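Local atomic coordinates of Afp2 (Serratia entomophila, PDB entry 6RBN), a protein that probably forms part of the contractile sheath around the inner tube of the anti-feeding prophage, a phage-tail-like injection system captured here in its extended state. Residues G128-K134 against G156-W162; M147-T152 against G219-N223. The contacts are given in a common frame with arbitrary orientation. Numbering follows the deposited sequence.

Contact 1 (G128-K134 against G156-W162)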
ATOM      1  N   GLY C 128      54.553 -65.797  32.698  1.00 71.14           N
ATOM      2  CA  GLY C 128      55.759 -66.596  32.748  1.00 71.14           C
ATOM      3  C   GLY C 128      55.493 -68.085  32.619  1.00 71.14           C
ATOM      4  O   GLY C 128      54.482 -68.598  33.079  1.00 71.14           O
ATOM      5  N   LEU C 129      56.433 -68.777  31.981  1.00 72.05           N
ATOM      6  CA  LEU C 129      56.351 -70.220  31.768  1.00 72.05           C
ATOM      7  C   LEU C 129      57.626 -70.828  32.344  1.00 72.05           C
ATOM      8  O   LEU C 129      58.688 -70.756  31.721  1.00 72.05           O
ATOM      9  CB  LEU C 129      56.191 -70.542  30.288  1.00 72.05           C
ATOM     10  CG  LEU C 129      54.931 -69.995  29.620  1.00 72.05           C
ATOM     11  CD1 LEU C 129      54.955 -70.272  28.134  1.00 72.05           C
ATOM     12  CD2 LEU C 129      53.689 -70.577  30.254  1.00 72.05           C
ATOM     13  N   PHE C 130      57.525 -71.413  33.530  1.00 75.49           N
ATOM     14  CA  PHE C 130      58.690 -71.867  34.275  1.00 75.49           C
ATOM     15  C   PHE C 130      58.944 -73.344  33.966  1.00 75.49           C
ATOM     16  O   PHE C 130      58.440 -73.868  32.972  1.00 75.49           O
ATOM     17  CB  PHE C 130      58.490 -71.558  35.757  1.00 75.49           C
ATOM     18  CG  PHE C 130      58.218 -70.110  36.018  1.00 75.49           C
ATOM     19  CD1 PHE C 130      59.197 -69.164  35.790  1.00 75.49           C
ATOM     20  CD2 PHE C 130      56.994 -69.697  36.506  1.00 75.49           C
ATOM     21  CE1 PHE C 130      58.956 -67.832  36.025  1.00 75.49           C
ATOM     22  CE2 PHE C 130      56.750 -68.365  36.748  1.00 75.49           C
ATOM     23  CZ  PHE C 130      57.732 -67.433  36.505  1.00 75.49           C
ATOM     24  N   ASP C 131      59.777 -74.014  34.761  1.00 80.71           N
ATOM     25  CA  ASP C 131      60.142 -75.401  34.506  1.00 80.71           C
ATOM     26  C   ASP C 131      60.021 -76.221  35.776  1.00 80.71           C
ATOM     27  O   ASP C 131      60.206 -75.710  36.880  1.00 80.71           O
ATOM     28  CB  ASP C 131      61.574 -75.538  33.990  1.00 80.71           C
ATOM     29  CG  ASP C 131      61.728 -75.080  32.574  1.00 80.71           C
ATOM     30  OD1 ASP C 131      60.756 -75.179  31.806  1.00 80.71           O
ATOM     31  OD2 ASP C 131      62.832 -74.634  32.225  1.00 80.71           O
ATOM     32  N   GLY C 132      59.740 -77.505  35.605  1.00 81.02           N
ATOM     33  CA  GLY C 132      59.829 -78.445  36.692  1.00 81.02           C
ATOM     34  C   GLY C 132      61.243 -78.968  36.818  1.00 81.02           C
ATOM     35  O   GLY C 132      62.125 -78.610  36.031  1.00 81.02           O
ATOM     36  N   PRO C 133      61.494 -79.807  37.824  1.00 84.63           N
ATOM     37  CA  PRO C 133      62.830 -80.395  37.978  1.00 84.63           C
ATOM     38  C   PRO C 133      63.163 -81.359  36.853  1.00 84.63           C
ATOM     39  O   PRO C 133      62.287 -82.027  36.299  1.00 84.63           O
ATOM     40  CB  PRO C 133      62.740 -81.127  39.320  1.00 84.63           C
ATOM     41  CG  PRO C 133      61.663 -80.424  40.053  1.00 84.63           C
ATOM     42  CD  PRO C 133      60.661 -80.037  39.014  1.00 84.63           C
ATOM     43  N   LYS C 134      64.450 -81.425  36.513  1.00 86.16           N
ATOM     44  CA  LYS C 134      64.885 -82.314  35.444  1.00 86.16           C
ATOM     45  C   LYS C 134      64.988 -83.753  35.935  1.00 86.16           C
ATOM     46  O   LYS C 134      64.848 -84.690  35.140  1.00 86.16           O
ATOM     47  CB  LYS C 134      66.215 -81.816  34.873  1.00 86.16           C
ATOM     48  CG  LYS C 134      66.619 -82.452  33.560  1.00 86.16           C
ATOM     49  CD  LYS C 134      67.834 -81.767  32.971  1.00 86.16           C
ATOM     50  CE  LYS C 134      68.211 -82.391  31.639  1.00 86.16           C
ATOM     51  NZ  LYS C 134      69.395 -81.733  31.028  1.00 86.16           N
ATOM     52  N   GLY C 156      52.235 -66.940  36.387  1.00 73.45           N
ATOM     53  CA  GLY C 156      53.159 -67.995  36.037  1.00 73.45           C
ATOM     54  C   GLY C 156      52.547 -69.371  36.196  1.00 73.45           C
ATOM     55  O   GLY C 156      51.548 -69.562  36.892  1.00 73.45           O
ATOM     56  N   ALA C 157      53.174 -70.332  35.521  1.00 73.93           N
ATOM     57  CA  ALA C 157      52.870 -71.747  35.667  1.00 73.93           C
ATOM     58  C   ALA C 157      54.152 -72.530  35.417  1.00 73.93           C
ATOM     59  O   ALA C 157      55.107 -72.009  34.840  1.00 73.93           O
ATOM     60  CB  ALA C 157      51.757 -72.182  34.720  1.00 73.93           C
ATOM     61  N   VAL C 158      54.173 -73.790  35.844  1.00 78.07           N
ATOM     62  CA  VAL C 158      55.429 -74.502  36.041  1.00 78.07           C
ATOM     63  C   VAL C 158      55.687 -75.553  34.965  1.00 78.07           C
ATOM     64  O   VAL C 158      56.798 -75.606  34.440  1.00 78.07           O
ATOM     65  CB  VAL C 158      55.480 -75.109  37.457  1.00 78.07           C
ATOM     66  CG1 VAL C 158      56.781 -75.845  37.676  1.00 78.07           C
ATOM     67  CG2 VAL C 158      55.351 -74.008  38.461  1.00 78.07           C
ATOM     68  N   PHE C 159      54.698 -76.401  34.632  1.00 76.84           N
ATOM     69  CA  PHE C 159      54.794 -77.388  33.543  1.00 76.84           C
ATOM     70  C   PHE C 159      55.938 -78.385  33.717  1.00 76.84           C
ATOM     71  O   PHE C 159      56.986 -78.203  33.106  1.00 76.84           O
ATOM     72  CB  PHE C 159      54.895 -76.701  32.178  1.00 76.84           C
ATOM     73  CG  PHE C 159      53.687 -75.903  31.825  1.00 76.84           C
ATOM     74  CD1 PHE C 159      52.544 -76.526  31.363  1.00 76.84           C
ATOM     75  CD2 PHE C 159      53.691 -74.528  31.966  1.00 76.84           C
ATOM     76  CE1 PHE C 159      51.428 -75.792  31.043  1.00 76.84           C
ATOM     77  CE2 PHE C 159      52.583 -73.791  31.643  1.00 76.84           C
ATOM     78  CZ  PHE C 159      51.447 -74.422  31.183  1.00 76.84           C
ATOM     79  N   TYR C 160      55.782 -79.371  34.619  1.00 83.47           N
ATOM     80  CA  TYR C 160      56.913 -80.199  35.054  1.00 83.47           C
ATOM     81  C   TYR C 160      57.615 -81.021  33.965  1.00 83.47           C
ATOM     82  O   TYR C 160      58.811 -80.764  33.736  1.00 83.47           O
ATOM     83  CB  TYR C 160      56.481 -81.075  36.237  1.00 83.47           C
ATOM     84  CG  TYR C 160      57.364 -82.277  36.491  1.00 83.47           C
ATOM     85  CD1 TYR C 160      58.654 -82.139  36.971  1.00 83.47           C
ATOM     86  CD2 TYR C 160      56.882 -83.559  36.274  1.00 83.47           C
ATOM     87  CE1 TYR C 160      59.449 -83.243  37.197  1.00 83.47           C
ATOM     88  CE2 TYR C 160      57.664 -84.665  36.507  1.00 83.47           C
ATOM     89  CZ  TYR C 160      58.943 -84.501  36.968  1.00 83.47           C
ATOM     90  OH  TYR C 160      59.724 -85.605  37.200  1.00 83.47           O
ATOM     91  N   PRO C 161      56.995 -82.011  33.298  1.00 81.02           N
ATOM     92  CA  PRO C 161      57.808 -83.065  32.661  1.00 81.02           C
ATOM     93  C   PRO C 161      58.582 -82.632  31.423  1.00 81.02           C
ATOM     94  O   PRO C 161      58.029 -82.108  30.455  1.00 81.02           O
ATOM     95  CB  PRO C 161      56.762 -84.118  32.263  1.00 81.02           C
ATOM     96  CG  PRO C 161      55.524 -83.746  32.970  1.00 81.02           C
ATOM     97  CD  PRO C 161      55.570 -82.260  33.037  1.00 81.02           C
ATOM     98  N   TRP C 162      59.888 -82.881  31.467  1.00 82.00           N
ATOM     99  CA  TRP C 162      60.799 -82.476  30.407  1.00 82.00           C
ATOM    100  C   TRP C 162      60.592 -83.306  29.148  1.00 82.00           C
ATOM    101  O   TRP C 162      60.045 -84.409  29.184  1.00 82.00           O
ATOM    102  CB  TRP C 162      62.239 -82.608  30.897  1.00 82.00           C
ATOM    103  CG  TRP C 162      62.655 -81.506  31.812  1.00 82.00           C
ATOM    104  CD1 TRP C 162      62.298 -81.349  33.114  1.00 82.00           C
ATOM    105  CD2 TRP C 162      63.606 -80.474  31.531  1.00 82.00           C
ATOM    106  NE1 TRP C 162      62.904 -80.237  33.641  1.00 82.00           N
ATOM    107  CE2 TRP C 162      63.724 -79.689  32.692  1.00 82.00           C
ATOM    108  CE3 TRP C 162      64.344 -80.121  30.401  1.00 82.00           C
ATOM    109  CZ2 TRP C 162      64.549 -78.577  32.758  1.00 82.00           C
ATOM    110  CZ3 TRP C 162      65.168 -79.015  30.471  1.00 82.00           C
ATOM    111  CH2 TRP C 162      65.263 -78.255  31.637  1.00 82.00           C
TER
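The strand pairing of 128-129 with 156-157 is short, and beyond it residues 128-134 and 156-162 stay together largely through side chains and close backbone contacts. Trp162 has the largest buried area. Trp162 NE1 donates a 3.0 Å hydrogen bond to Gly132 O, while Lys134 CB lies over the five-membered ring of Trp162, 4.1 Å from its centroid, in a CH-pi contact. Gly132 fits tightly here, Gly132 CA lying 3.8 Å from Tyr160 CA. At the other end Phe130 N donates to Ala157 O (2.8 Å), following Ala157 N to Gly128 O (3.3 Å). The Phe130 ring takes the place a Gly156 side chain would need, Phe130 CE2 lying 3.7 Å from Gly156 CA, and meets Phe116 edge-to-face. These strands belong to a beta-alpha-beta unit at the edge of the mixed sheet. Two backbone bonds pair the strands, and the indole bond holds the segments together beyond them; Gly128 and Gly156 leave room for the Phe130 ring, and Gly132 for the backbone at Tyr160.

Contact 2 (M147-T152 against G219-N223)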
ATOM      1  N   MET C 147      57.695 -77.196  45.444  1.00 93.34           N
ATOM      2  CA  MET C 147      57.215 -75.963  44.837  1.00 93.34           C
ATOM      3  C   MET C 147      57.679 -74.721  45.593  1.00 93.34           C
ATOM      4  O   MET C 147      57.003 -73.693  45.566  1.00 93.34           O
ATOM      5  CB  MET C 147      55.692 -75.981  44.765  1.00 93.34           C
ATOM      6  CG  MET C 147      55.128 -77.159  44.015  1.00 93.34           C
ATOM      7  SD  MET C 147      55.736 -77.219  42.333  1.00 93.34           S
ATOM      8  CE  MET C 147      54.927 -75.778  41.672  1.00 93.34           C
ATOM      9  N   GLU C 148      58.820 -74.790  46.272  1.00 98.27           N
ATOM     10  CA  GLU C 148      59.243 -73.688  47.124  1.00 98.27           C
ATOM     11  C   GLU C 148      60.185 -72.710  46.438  1.00 98.27           C
ATOM     12  O   GLU C 148      60.421 -71.627  46.982  1.00 98.27           O
ATOM     13  CB  GLU C 148      59.907 -74.222  48.396  1.00 98.27           C
ATOM     14  CG  GLU C 148      61.203 -74.962  48.161  1.00 98.27           C
ATOM     15  CD  GLU C 148      61.783 -75.517  49.445  1.00 98.27           C
ATOM     16  OE1 GLU C 148      61.160 -75.323  50.508  1.00 98.27           O
ATOM     17  OE2 GLU C 148      62.856 -76.152  49.389  1.00 98.27           O
ATOM     18  N   GLU C 149      60.727 -73.048  45.272  1.00 92.41           N
ATOM     19  CA  GLU C 149      61.582 -72.117  44.552  1.00 92.41           C
ATOM     20  C   GLU C 149      60.808 -71.205  43.613  1.00 92.41           C
ATOM     21  O   GLU C 149      61.402 -70.287  43.040  1.00 92.41           O
ATOM     22  CB  GLU C 149      62.640 -72.869  43.742  1.00 92.41           C
ATOM     23  CG  GLU C 149      62.076 -73.670  42.590  1.00 92.41           C
ATOM     24  CD  GLU C 149      63.154 -74.373  41.790  1.00 92.41           C
ATOM     25  OE1 GLU C 149      64.341 -74.236  42.141  1.00 92.41           O
ATOM     26  OE2 GLU C 149      62.812 -75.064  40.809  1.00 92.41           O
ATOM     27  N   TYR C 150      59.538 -71.426  43.450  1.00 86.25           N
ATOM     28  CA  TYR C 150      58.716 -70.721  42.482  1.00 86.25           C
ATOM     29  C   TYR C 150      57.995 -69.550  43.136  1.00 86.25           C
ATOM     30  O   TYR C 150      57.738 -69.568  44.343  1.00 86.25           O
ATOM     31  CB  TYR C 150      57.697 -71.674  41.872  1.00 86.25           C
ATOM     32  CG  TYR C 150      58.342 -72.816  41.146  1.00 86.25           C
ATOM     33  CD1 TYR C 150      58.889 -72.636  39.887  1.00 86.25           C
ATOM     34  CD2 TYR C 150      58.412 -74.075  41.722  1.00 86.25           C
ATOM     35  CE1 TYR C 150      59.486 -73.675  39.223  1.00 86.25           C
ATOM     36  CE2 TYR C 150      59.008 -75.122  41.063  1.00 86.25           C
ATOM     37  CZ  TYR C 150      59.542 -74.917  39.815  1.00 86.25           C
ATOM     38  OH  TYR C 150      60.140 -75.958  39.155  1.00 86.25           O
ATOM     39  N   PRO C 151      57.666 -68.507  42.361  1.00 83.34           N
ATOM     40  CA  PRO C 151      56.882 -67.394  42.916  1.00 83.34           C
ATOM     41  C   PRO C 151      55.444 -67.770  43.247  1.00 83.34           C
ATOM     42  O   PRO C 151      54.986 -68.867  42.921  1.00 83.34           O
ATOM     43  CB  PRO C 151      56.935 -66.344  41.802  1.00 83.34           C
ATOM     44  CG  PRO C 151      58.154 -66.675  41.027  1.00 83.34           C
ATOM     45  CD  PRO C 151      58.245 -68.162  41.051  1.00 83.34           C
ATOM     46  N   THR C 152      54.721 -66.862  43.899  1.00 82.68           N
ATOM     47  CA  THR C 152      53.324 -67.082  44.250  1.00 82.68           C
ATOM     48  C   THR C 152      52.428 -66.143  43.441  1.00 82.68           C
ATOM     49  O   THR C 152      51.241 -65.974  43.741  1.00 82.68           O
ATOM     50  CB  THR C 152      53.139 -66.898  45.762  1.00 82.68           C
ATOM     51  OG1 THR C 152      54.291 -67.421  46.430  1.00 82.68           O
ATOM     52  CG2 THR C 152      51.958 -67.720  46.289  1.00 82.68           C
ATOM     53  N   GLY C 219      47.036 -75.742  45.023  1.00 84.88           N
ATOM     54  CA  GLY C 219      48.130 -74.911  45.491  1.00 84.88           C
ATOM     55  C   GLY C 219      48.883 -74.267  44.347  1.00 84.88           C
ATOM     56  O   GLY C 219      48.416 -73.300  43.734  1.00 84.88           O
ATOM     57  N   LYS C 220      50.075 -74.788  44.046  1.00 84.25           N
ATOM     58  CA  LYS C 220      50.950 -74.093  43.113  1.00 84.25           C
ATOM     59  C   LYS C 220      51.102 -74.845  41.792  1.00 84.25           C
ATOM     60  O   LYS C 220      51.940 -74.471  40.964  1.00 84.25           O
ATOM     61  CB  LYS C 220      52.302 -73.828  43.767  1.00 84.25           C
ATOM     62  CG  LYS C 220      52.197 -72.807  44.887  1.00 84.25           C
ATOM     63  CD  LYS C 220      53.516 -72.569  45.585  1.00 84.25           C
ATOM     64  CE  LYS C 220      54.457 -71.769  44.711  1.00 84.25           C
ATOM     65  NZ  LYS C 220      55.707 -71.422  45.435  1.00 84.25           N
ATOM     66  N   ALA C 221      50.327 -75.918  41.594  1.00 81.70           N
ATOM     67  CA  ALA C 221      49.900 -76.355  40.260  1.00 81.70           C
ATOM     68  C   ALA C 221      50.985 -76.726  39.250  1.00 81.70           C
ATOM     69  O   ALA C 221      51.281 -75.917  38.366  1.00 81.70           O
ATOM     70  CB  ALA C 221      49.015 -75.277  39.647  1.00 81.70           C
ATOM     71  N   LEU C 222      51.639 -77.889  39.404  1.00 80.71           N
ATOM     72  CA  LEU C 222      52.679 -78.319  38.470  1.00 80.71           C
ATOM     73  C   LEU C 222      52.300 -78.406  36.998  1.00 80.71           C
ATOM     74  O   LEU C 222      53.204 -78.268  36.173  1.00 80.71           O
ATOM     75  CB  LEU C 222      53.266 -79.687  38.855  1.00 80.71           C
ATOM     76  CG  LEU C 222      54.457 -79.740  39.795  1.00 80.71           C
ATOM     77  CD1 LEU C 222      54.894 -81.168  39.987  1.00 80.71           C
ATOM     78  CD2 LEU C 222      55.577 -78.982  39.164  1.00 80.71           C
ATOM     79  N   ASN C 223      51.030 -78.648  36.643  1.00 76.68           N
ATOM     80  CA  ASN C 223      50.541 -78.627  35.246  1.00 76.68           C
ATOM     81  C   ASN C 223      51.270 -79.629  34.347  1.00 76.68           C
ATOM     82  O   ASN C 223      52.059 -79.253  33.479  1.00 76.68           O
ATOM     83  CB  ASN C 223      50.609 -77.221  34.642  1.00 76.68           C
ATOM     84  CG  ASN C 223      49.554 -76.301  35.189  1.00 76.68           C
ATOM     85  OD1 ASN C 223      48.408 -76.697  35.372  1.00 76.68           O
ATOM     86  ND2 ASN C 223      49.931 -75.059  35.447  1.00 76.68           N
TER
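A lysine need not meet a carboxylate to be well placed, and the segment 219-223 shows how backbone carbonyls can receive one instead. Both loops of this contact lie in the subtilisin-like domain region of this myoviridae-type tail sheath protein. Gly219 makes no contact itself and leads into Lys220, the residue that dominates the contact. Lys220 directs its CA-to-CB bond toward residues 147-152 and reaches across with its long side chain. At the tip, Lys220 NZ donates to Met147 O at 2.6 Å and to Tyr150 O at 3.0 Å, bridging two carbonyls three residues apart in the irregular loop that follows helix 143-146. The aliphatic part of the lysine is also used: Lys220 CE passes 3.5 Å from Pro151 O, and Lys220 CB packs 3.9 Å from Met147 CE. Ala221 then points away from the loop. The CA-to-CB bond of Leu222 points sideways, but the end of its side chain comes nearer. Leu222 CD2 lies 3.6 Å from Met147 SD, an apolar contact that continues on to Val158, which both side chains touch. Asn223, last in the segment, faces a different neighbour and donates through ND2 to the backbone of Arg239. An ammonium group thus satisfies carbonyl oxygens that the irregular backbone presents, while a thioether and a leucine methyl pack together. The chemistry implies that one lysine links two carbonyls of the 147-152 loop to the loop before strand 225-226, in a contact of mixed polar and apolar character.

How the contacts relate
From the N terminus, residues 128-134 begin on strand 127-129, the chain passes through helix 143-146 to residues 147-152, and then returns at 156-162, where contact 1 closes its loop. Contact 2 opens inside that loop and closes only at 219-223, after helices 173-187 and 210-216, so the two cross rather than nest. Their centres are 9 Å apart and they touch directly: Asp131 O and Tyr150 OH lie 2.3 Å apart, a probable hydrogen bond, and Tyr160 N probably donates to Leu222 O at 3.2 Å. Together they tie the edge of the mixed sheet, the loop after helix 143-146 and the loop before strand 225-226.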